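Putative aminomethyltransferase (PDB 3TTG) is a putative aminomethyltransferase of the glycine cleavage T-protein family that probably binds a folate cofactor, although its own reaction is not established. Local coordinates at residues A[31-36]-A[226-231]; A[56-61]-A[122-127]; A[147-152]-A[186-191]. All coordinates share one frame; numbering follows the deposited sequence.

Interaction 1 of 3, residues A[31-36]-A[226-231]; sequences IAHKKF and TEKGIP
H33 NE2 donates a hydrogen bond to E227 OE1 over 2.7 Å, and the N-H...O angle of 159° shows it to be fairly straight. On the histidine side the geometry is regular, with the acceptor lying almost in the ring plane at the edge. On the glutamate side it is not: OE1 is met from above the carboxylate plane, 40° out of it. K228 adds an apolar touch at the same ring, its CD lying in the ring plane 3.6 Å from H33 CE1. The bend of the lysine chain at chi2 sets CD beside the imidazole, and the bend at chi3 carries the chain on to NZ, which forms a salt bridge with the terminal carboxylate of V355. H33 ND1 and K228 NZ stay 4.6 Å apart, not in contact. The contact joins the last turn of helix 29-34 to the C-terminal end of helix 218-227, within the folate-binding domain of the aminomethyltransferase family. There G229 has positive phi and closes a Schellman motif, its N bonded to T226 O at 2.9 Å. Replacing H33 by alanine removes the imidazole, which would probably leave E227 OE1 without this donor and open a gap beside K228 CD. The glutamate has further anchors: T29 OG1, one turn before H33, bonds the same OE1, while S316 OG holds OE2, so both carboxylate oxygens are gripped and its rotation is restrained. The ring itself stacks with Y224 of helix 218-227 and touches I318 and V355. Farther out, T226 OG1 and I230 O both bond R312 NH2, linking this helix end to strand 306-316.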
loop_
_atom_site.group_PDB
_atom_site.type_symbol
_atom_site.label_atom_id
_atom_site.label_comp_id
_atom_site.label_asym_id
_atom_site.label_seq_id
_atom_site.Cartn_x
_atom_site.Cartn_y
_atom_site.Cartn_z
ATOM N N ILE A 31 1.389 -15.974 13.148
ATOM C CA ILE A 31 0.408 -15.532 14.141
ATOM C C ILE A 31 -0.406 -14.391 13.550
ATOM O O ILE A 31 -1.623 -14.331 13.751
ATOM C CB ILE A 31 1.117 -15.130 15.457
ATOM C CG1 ILE A 31 1.907 -16.322 16.055
ATOM C CG2 ILE A 31 0.121 -14.561 16.490
ATOM C CD1 ILE A 31 2.972 -15.833 17.142
ATOM N N ALA A 32 0.233 -13.466 12.833
ATOM C CA ALA A 32 -0.531 -12.360 12.247
ATOM C C ALA A 32 -1.531 -12.852 11.194
ATOM O O ALA A 32 -2.637 -12.329 11.127
ATOM C CB ALA A 32 0.390 -11.324 11.660
ATOM N N HIS A 33 -1.169 -13.900 10.406
ATOM C CA HIS A 33 -2.069 -14.464 9.395
ATOM C C HIS A 33 -3.255 -15.209 10.015
ATOM O O HIS A 33 -4.310 -15.241 9.419
ATOM C CB HIS A 33 -1.298 -15.441 8.457
ATOM C CG HIS A 33 -0.372 -14.775 7.516
ATOM N ND1 HIS A 33 -0.831 -14.038 6.450
ATOM C CD2 HIS A 33 0.972 -14.779 7.492
ATOM C CE1 HIS A 33 0.249 -13.642 5.788
ATOM N NE2 HIS A 33 1.357 -14.024 6.410
ATOM N N LYS A 34 -3.085 -15.788 11.198
ATOM C CA LYS A 34 -4.129 -16.567 11.865
ATOM C C LYS A 34 -4.953 -15.717 12.853
ATOM O O LYS A 34 -6.136 -15.974 13.018
ATOM C CB LYS A 34 -3.473 -17.750 12.606
ATOM C CG LYS A 34 -4.426 -18.901 12.938
ATOM C CD LYS A 34 -3.910 -19.805 14.085
ATOM C CE LYS A 34 -4.639 -19.605 15.401
ATOM N NZ LYS A 34 -3.986 -20.347 16.519
ATOM N N LYS A 35 -4.316 -14.793 13.573
ATOM C CA LYS A 35 -4.995 -13.935 14.557
ATOM C C LYS A 35 -4.869 -12.469 14.144
ATOM O O LYS A 35 -5.729 -11.933 13.431
ATOM C CB LYS A 35 -4.424 -14.210 15.962
ATOM C CG LYS A 35 -4.670 -15.681 16.394
ATOM C CD LYS A 35 -4.759 -15.887 17.889
ATOM C CE LYS A 35 -4.379 -17.290 18.299
ATOM N NZ LYS A 35 -4.382 -17.474 19.775
ATOM N N PHE A 36 -3.843 -11.799 14.603
ATOM C CA PHE A 36 -3.603 -10.415 14.215
ATOM C C PHE A 36 -2.200 -10.030 14.590
ATOM O O PHE A 36 -1.587 -10.652 15.463
ATOM C CB PHE A 36 -4.632 -9.406 14.816
ATOM C CG PHE A 36 -4.495 -9.180 16.308
ATOM C CD1 PHE A 36 -3.675 -8.173 16.805
ATOM C CD2 PHE A 36 -5.138 -10.005 17.210
ATOM C CE1 PHE A 36 -3.522 -7.999 18.177
ATOM C CE2 PHE A 36 -4.971 -9.831 18.577
ATOM C CZ PHE A 36 -4.185 -8.816 19.045
ATOM N N THR A 226 4.596 -8.619 2.174
ATOM C CA THR A 226 5.102 -9.301 0.935
ATOM C C THR A 226 4.380 -10.644 0.743
ATOM O O THR A 226 4.030 -10.987 -0.403
ATOM C CB THR A 226 6.623 -9.473 0.977
ATOM O OG1 THR A 226 7.150 -8.173 1.337
ATOM C CG2 THR A 226 7.203 -9.910 -0.405
ATOM N N GLU A 227 4.126 -11.379 1.845
ATOM C CA GLU A 227 3.346 -12.649 1.796
ATOM C C GLU A 227 1.917 -12.413 1.240
ATOM O O GLU A 227 1.382 -13.275 0.541
ATOM C CB GLU A 227 3.282 -13.317 3.191
ATOM C CG GLU A 227 4.564 -14.047 3.563
ATOM C CD GLU A 227 4.719 -14.506 5.006
ATOM O OE1 GLU A 227 3.982 -14.007 5.881
ATOM O OE2 GLU A 227 5.556 -15.396 5.263
ATOM N N LYS A 228 1.344 -11.234 1.462
ATOM C CA LYS A 228 0.027 -10.838 0.896
ATOM C C LYS A 228 0.130 -10.246 -0.535
ATOM O O LYS A 228 -0.903 -10.028 -1.168
ATOM C CB LYS A 228 -0.698 -9.839 1.798
ATOM C CG LYS A 228 -0.926 -10.375 3.217
ATOM C CD LYS A 228 -1.638 -11.719 3.333
ATOM C CE LYS A 228 -3.012 -11.758 2.748
ATOM N NZ LYS A 228 -3.598 -13.122 2.864
ATOM N N GLY A 229 1.343 -10.101 -1.059
ATOM C CA GLY A 229 1.599 -9.591 -2.414
ATOM C C GLY A 229 1.418 -8.104 -2.598
ATOM O O GLY A 229 1.313 -7.625 -3.736
ATOM N N ILE A 230 1.431 -7.344 -1.483
ATOM C CA ILE A 230 1.080 -5.922 -1.488
ATOM C C ILE A 230 2.219 -5.048 -2.006
ATOM O O ILE A 230 3.273 -4.947 -1.353
ATOM C CB ILE A 230 0.602 -5.440 -0.078
ATOM C CG1 ILE A 230 -0.742 -6.094 0.267
ATOM C CG2 ILE A 230 0.442 -3.923 0.010
ATOM C CD1 ILE A 230 -1.028 -6.134 1.769
ATOM N N PRO A 231 1.993 -4.350 -3.146
ATOM C CA PRO A 231 3.028 -3.422 -3.651
ATOM C C PRO A 231 3.031 -2.134 -2.825
ATOM O O PRO A 231 1.996 -1.759 -2.312
ATOM C CB PRO A 231 2.618 -3.157 -5.089
ATOM C CG PRO A 231 1.204 -3.552 -5.198
ATOM C CD PRO A 231 0.803 -4.366 -4.014
#

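Interaction 2 of 3, residues A[56-61]-A[122-127]; sequences KNFLQG and FRTKAK
F58 and A126 make the principal apolar contact, with F58 CD2 4.0 Å from A126 CB. The methyl approaches the phenyl ring obliquely, and the nearest alpha carbons, those of the same two residues, are 7.4 Å apart. A second apolar approach is looser: T124 CG2 lies 4.3 Å from F58 CB, so this methyl meets the root of the aromatic side chain whereas A126 reaches its ring. With CG anti to the backbone N (chi1 165°), the ring swings to the carbonyl side of its helical residue and brings ring atom CD2 near A126 CB. Only 97 Å² is buried in all, consistent with one aromatic side chain resting against two small ones.

Polar bonding shapes the loop and does not join the two segments. K125 is the centre of an inverse gamma turn, marked by a weak bond from A126 N to T124 O at 3.1 Å. The CB bonds of T124 and A126 point toward the helix while that of K125 points away. D54, just ahead of the helix, accepts a bond from K125 N through OD2 and so fastens this turn to the helix start.

F58 also packs on V50 of strand 48-51, and A126 on L120. The contact therefore places helix 55-60 beside the loop that leaves helix 109-118 and enters strand 127-130, an outermost strand of the five-stranded antiparallel sheet and the neighbour of 48-51.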
loop_
_atom_site.group_PDB
_atom_site.type_symbol
_atom_site.label_atom_id
_atom_site.label_comp_id
_atom_site.label_asym_id
_atom_site.label_seq_id
_atom_site.Cartn_x
_atom_site.Cartn_y
_atom_site.Cartn_z
ATOM N N LYS A 56 -13.152 19.946 -3.390
ATOM C CA LYS A 56 -13.536 18.733 -4.122
ATOM C C LYS A 56 -13.088 18.798 -5.570
ATOM O O LYS A 56 -12.462 17.891 -6.060
ATOM C CB LYS A 56 -15.073 18.531 -4.022
ATOM C CG LYS A 56 -15.553 18.154 -2.606
ATOM C CD LYS A 56 -15.941 16.654 -2.459
ATOM C CE LYS A 56 -16.733 16.358 -1.193
ATOM N NZ LYS A 56 -15.906 15.679 -0.145
ATOM N N ASN A 57 -13.447 19.848 -6.256
ATOM C CA ASN A 57 -13.044 20.056 -7.641
ATOM C C ASN A 57 -11.501 20.121 -7.764
ATOM O O ASN A 57 -10.909 19.632 -8.737
ATOM C CB ASN A 57 -13.703 21.352 -8.152
ATOM C CG ASN A 57 -15.195 21.193 -8.433
ATOM O OD1 ASN A 57 -15.763 20.096 -8.346
ATOM N ND2 ASN A 57 -15.880 22.287 -8.775
ATOM N N PHE A 58 -10.884 20.809 -6.808
ATOM C CA PHE A 58 -9.445 20.950 -6.748
ATOM C C PHE A 58 -8.785 19.529 -6.716
ATOM O O PHE A 58 -7.993 19.198 -7.583
ATOM C CB PHE A 58 -9.065 21.800 -5.531
ATOM C CG PHE A 58 -7.623 21.748 -5.127
ATOM C CD1 PHE A 58 -6.623 22.112 -6.022
ATOM C CD2 PHE A 58 -7.251 21.196 -3.914
ATOM C CE1 PHE A 58 -5.276 21.938 -5.691
ATOM C CE2 PHE A 58 -5.900 21.067 -3.562
ATOM C CZ PHE A 58 -4.924 21.426 -4.461
ATOM N N LEU A 59 -9.150 18.706 -5.767
ATOM C CA LEU A 59 -8.567 17.377 -5.649
ATOM C C LEU A 59 -8.982 16.436 -6.750
ATOM O O LEU A 59 -8.158 15.653 -7.210
ATOM C CB LEU A 59 -8.869 16.773 -4.278
ATOM C CG LEU A 59 -8.148 17.462 -3.100
ATOM C CD1 LEU A 59 -8.516 16.779 -1.785
ATOM C CD2 LEU A 59 -6.652 17.420 -3.271
ATOM N N GLN A 60 -10.202 16.554 -7.241
ATOM C CA GLN A 60 -10.690 15.702 -8.344
ATOM C C GLN A 60 -9.870 15.872 -9.626
ATOM O O GLN A 60 -9.737 14.916 -10.396
ATOM C CB GLN A 60 -12.160 16.068 -8.637
ATOM C CG GLN A 60 -12.876 15.233 -9.683
ATOM C CD GLN A 60 -13.290 13.867 -9.165
ATOM O OE1 GLN A 60 -12.671 13.258 -8.285
ATOM N NE2 GLN A 60 -14.316 13.317 -9.777
ATOM N N GLY A 61 -9.322 17.075 -9.856
ATOM C CA GLY A 61 -8.527 17.352 -11.039
ATOM C C GLY A 61 -7.088 16.874 -10.913
ATOM O O GLY A 61 -6.355 16.837 -11.903
ATOM N N PHE A 122 -4.368 30.493 -8.588
ATOM C CA PHE A 122 -4.903 31.802 -8.185
ATOM C C PHE A 122 -6.419 31.790 -7.983
ATOM O O PHE A 122 -7.177 31.399 -8.877
ATOM C CB PHE A 122 -4.552 32.845 -9.284
ATOM C CG PHE A 122 -5.269 34.191 -9.343
ATOM C CD1 PHE A 122 -4.935 35.204 -8.461
ATOM C CD2 PHE A 122 -6.099 34.510 -10.420
ATOM C CE1 PHE A 122 -5.512 36.469 -8.569
ATOM C CE2 PHE A 122 -6.664 35.775 -10.545
ATOM C CZ PHE A 122 -6.351 36.761 -9.642
ATOM N N ARG A 123 -6.833 32.182 -6.788
ATOM C CA ARG A 123 -8.230 32.323 -6.380
ATOM C C ARG A 123 -8.967 30.972 -6.299
ATOM O O ARG A 123 -10.196 30.944 -6.355
ATOM C CB ARG A 123 -9.005 33.349 -7.262
ATOM C CG ARG A 123 -8.545 34.812 -7.080
ATOM C CD ARG A 123 -9.173 35.755 -8.108
ATOM N NE ARG A 123 -10.599 35.994 -7.837
ATOM C CZ ARG A 123 -11.600 35.991 -8.728
ATOM N NH1 ARG A 123 -11.362 35.750 -10.018
ATOM N NH2 ARG A 123 -12.846 36.233 -8.336
ATOM N N THR A 124 -8.248 29.857 -6.122
ATOM C CA THR A 124 -8.903 28.576 -5.877
ATOM C C THR A 124 -9.240 28.586 -4.360
ATOM O O THR A 124 -8.391 28.936 -3.554
ATOM C CB THR A 124 -8.045 27.381 -6.357
ATOM O OG1 THR A 124 -8.048 27.383 -7.774
ATOM C CG2 THR A 124 -8.578 26.057 -5.862
ATOM N N LYS A 125 -10.478 28.258 -3.993
ATOM C CA LYS A 125 -10.944 28.300 -2.608
ATOM C C LYS A 125 -10.663 26.973 -1.916
ATOM O O LYS A 125 -11.558 26.168 -1.697
ATOM C CB LYS A 125 -12.438 28.654 -2.548
ATOM C CG LYS A 125 -12.772 29.996 -3.147
ATOM C CD LYS A 125 -14.254 30.311 -3.015
ATOM C CE LYS A 125 -14.612 31.637 -3.665
ATOM N NZ LYS A 125 -13.961 32.778 -2.976
ATOM N N ALA A 126 -9.388 26.707 -1.659
ATOM C CA ALA A 126 -8.956 25.502 -0.964
ATOM C C ALA A 126 -7.739 25.867 -0.134
ATOM O O ALA A 126 -6.990 26.740 -0.526
ATOM C CB ALA A 126 -8.650 24.363 -1.939
ATOM N N LYS A 127 -7.553 25.218 0.991
ATOM C CA LYS A 127 -6.436 25.448 1.891
ATOM C C LYS A 127 -5.916 24.087 2.351
ATOM O O LYS A 127 -6.709 23.206 2.619
ATOM C CB LYS A 127 -6.904 26.330 3.106
ATOM C CG LYS A 127 -6.061 26.266 4.403
ATOM C CD LYS A 127 -4.698 26.985 4.298
ATOM C CE LYS A 127 -3.986 27.218 5.636
ATOM N NZ LYS A 127 -3.193 26.049 6.134
#

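Interaction 3 of 3, residues A[147-152]-A[186-191]; sequences SVLLSL and LQADLF
L149 reaches from the helix to two strand residues at once, one methyl for each. Its CD1 lies 4.0 Å from A188 CB, and its CD2 lies 3.9 Å from L190 CD1 and 4.0 Å from L190 CD2, which places that methyl against both branches of the second leucine. These are the closest approaches, and L149, A188 and L190 are all buried. L149 carries CG beside its backbone N (chi1 -66°), and the extended chi2 of 170° sends CD1 toward the alanine.

One turn on, the packing slackens. L152 offers a single approach, CD1 to L190 CD2 at 4.2 Å, and is partly exposed; L150 and S151 are exposed and make no contact with the strand. L149 and L152 each cross L190 obliquely.

The axes of helix 147-152 and strand 187-191 come within 10.8 Å at an angle of 30°, so the helix lies over the mixed sheet, running roughly with this strand. L140 of strand 135-141 and I173 of strand 170-173, from the strands flanking 187-193, also touch L149. V148 and L152 lean on helix 197-211, making it the lateral neighbour on the same layer.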
loop_
_atom_site.group_PDB
_atom_site.type_symbol
_atom_site.label_atom_id
_atom_site.label_comp_id
_atom_site.label_asym_id
_atom_site.label_seq_id
_atom_site.Cartn_x
_atom_site.Cartn_y
_atom_site.Cartn_z
ATOM N N SER A 147 -12.028 -7.164 15.704
ATOM C CA SER A 147 -12.261 -7.483 17.126
ATOM C C SER A 147 -11.366 -6.638 18.028
ATOM O O SER A 147 -11.800 -6.225 19.097
ATOM C CB SER A 147 -12.047 -8.976 17.420
ATOM O OG SER A 147 -10.692 -9.315 17.681
ATOM N N VAL A 148 -10.139 -6.343 17.585
ATOM C CA VAL A 148 -9.217 -5.514 18.370
ATOM C C VAL A 148 -9.765 -4.089 18.387
ATOM O O VAL A 148 -9.757 -3.460 19.435
ATOM C CB VAL A 148 -7.771 -5.544 17.806
ATOM C CG1 VAL A 148 -6.862 -4.587 18.572
ATOM C CG2 VAL A 148 -7.192 -6.962 17.789
ATOM N N LEU A 149 -10.278 -3.585 17.234
ATOM C CA LEU A 149 -10.827 -2.214 17.192
ATOM C C LEU A 149 -12.081 -2.112 18.091
ATOM O O LEU A 149 -12.202 -1.174 18.881
ATOM C CB LEU A 149 -11.187 -1.820 15.752
ATOM C CG LEU A 149 -9.992 -1.699 14.833
ATOM C CD1 LEU A 149 -10.437 -1.564 13.436
ATOM C CD2 LEU A 149 -9.075 -0.593 15.278
ATOM N N LEU A 150 -12.977 -3.103 17.982
ATOM C CA LEU A 150 -14.199 -3.175 18.798
ATOM C C LEU A 150 -13.906 -3.211 20.281
ATOM O O LEU A 150 -14.754 -2.801 21.051
ATOM C CB LEU A 150 -15.044 -4.391 18.439
ATOM C CG LEU A 150 -15.723 -4.337 17.093
ATOM C CD1 LEU A 150 -16.197 -5.689 16.692
ATOM C CD2 LEU A 150 -16.888 -3.343 17.095
ATOM N N SER A 151 -12.741 -3.717 20.688
ATOM C CA SER A 151 -12.340 -3.740 22.079
ATOM C C SER A 151 -11.892 -2.359 22.522
ATOM O O SER A 151 -12.329 -1.902 23.570
ATOM C CB SER A 151 -11.223 -4.751 22.302
ATOM O OG SER A 151 -10.958 -4.904 23.685
ATOM N N LEU A 152 -11.038 -1.680 21.745
ATOM C CA LEU A 152 -10.589 -0.341 22.137
ATOM C C LEU A 152 -11.683 0.731 22.019
ATOM O O LEU A 152 -11.656 1.698 22.777
ATOM C CB LEU A 152 -9.417 0.150 21.275
ATOM C CG LEU A 152 -8.045 -0.492 21.395
ATOM C CD1 LEU A 152 -7.136 0.013 20.258
ATOM C CD2 LEU A 152 -7.381 -0.169 22.726
ATOM N N LEU A 186 -7.565 -8.152 6.219
ATOM C CA LEU A 186 -7.811 -6.902 6.907
ATOM C C LEU A 186 -6.532 -6.116 7.250
ATOM O O LEU A 186 -5.521 -6.678 7.702
ATOM C CB LEU A 186 -8.608 -7.140 8.201
ATOM C CG LEU A 186 -10.046 -7.529 7.959
ATOM C CD1 LEU A 186 -10.594 -8.310 9.166
ATOM C CD2 LEU A 186 -10.903 -6.301 7.644
ATOM N N GLN A 187 -6.632 -4.808 7.085
ATOM C CA GLN A 187 -5.571 -3.819 7.469
ATOM C C GLN A 187 -6.203 -2.581 8.017
ATOM O O GLN A 187 -7.078 -2.024 7.362
ATOM C CB GLN A 187 -4.695 -3.415 6.313
ATOM C CG GLN A 187 -3.933 -4.517 5.651
ATOM C CD GLN A 187 -3.195 -3.993 4.455
ATOM O OE1 GLN A 187 -3.718 -3.982 3.318
ATOM N NE2 GLN A 187 -1.966 -3.575 4.663
ATOM N N ALA A 188 -5.863 -2.200 9.238
ATOM C CA ALA A 188 -6.367 -0.978 9.810
ATOM C C ALA A 188 -5.224 -0.104 10.288
ATOM O O ALA A 188 -4.242 -0.602 10.856
ATOM C CB ALA A 188 -7.293 -1.275 10.964
ATOM N N ASP A 189 -5.333 1.201 10.013
ATOM C CA ASP A 189 -4.364 2.201 10.447
ATOM C C ASP A 189 -5.027 3.147 11.411
ATOM O O ASP A 189 -5.974 3.857 11.061
ATOM C CB ASP A 189 -3.800 2.978 9.303
ATOM C CG ASP A 189 -3.260 2.103 8.178
ATOM O OD1 ASP A 189 -2.679 1.008 8.476
ATOM O OD2 ASP A 189 -3.480 2.459 7.019
ATOM N N LEU A 190 -4.492 3.206 12.589
ATOM C CA LEU A 190 -5.031 4.040 13.643
ATOM C C LEU A 190 -4.150 5.269 13.810
ATOM O O LEU A 190 -2.980 5.103 14.101
ATOM C CB LEU A 190 -5.072 3.261 14.967
ATOM C CG LEU A 190 -6.023 2.089 15.131
ATOM C CD1 LEU A 190 -5.728 0.965 14.154
ATOM C CD2 LEU A 190 -5.905 1.496 16.537
ATOM N N PHE A 191 -4.702 6.480 13.672
ATOM C CA PHE A 191 -3.972 7.745 13.913
ATOM C C PHE A 191 -4.453 8.290 15.215
ATOM O O PHE A 191 -5.563 8.820 15.289
ATOM C CB PHE A 191 -4.225 8.702 12.752
ATOM C CG PHE A 191 -3.507 8.231 11.514
ATOM C CD1 PHE A 191 -2.259 8.733 11.180
ATOM C CD2 PHE A 191 -4.101 7.341 10.654
ATOM C CE1 PHE A 191 -1.606 8.304 10.019
ATOM C CE2 PHE A 191 -3.415 6.859 9.542
ATOM C CZ PHE A 191 -2.198 7.395 9.208
#

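Overall arrangement
From the N terminus, helix 29-34 opens the longest loop, which interaction 1 closes 190 residues later at the end of helix 218-227. Interactions 2 and 3 are both nested inside it and follow in series, without crossing. Interaction 2 closes first, binding helix 55-60 to the loop before strand 127-130 in the five-stranded sheet; interaction 3 then closes a shorter loop, seating helix 145-152 on the mixed sheet. Interactions 1 and 3 touch, with F36 CE2 3.7 Å from V148 CG2, and their centres are 16 Å apart. Interaction 2 lies across the chain's centre from interaction 1, about 21 Å away between nearest atoms. All three belong to the folate-binding domain.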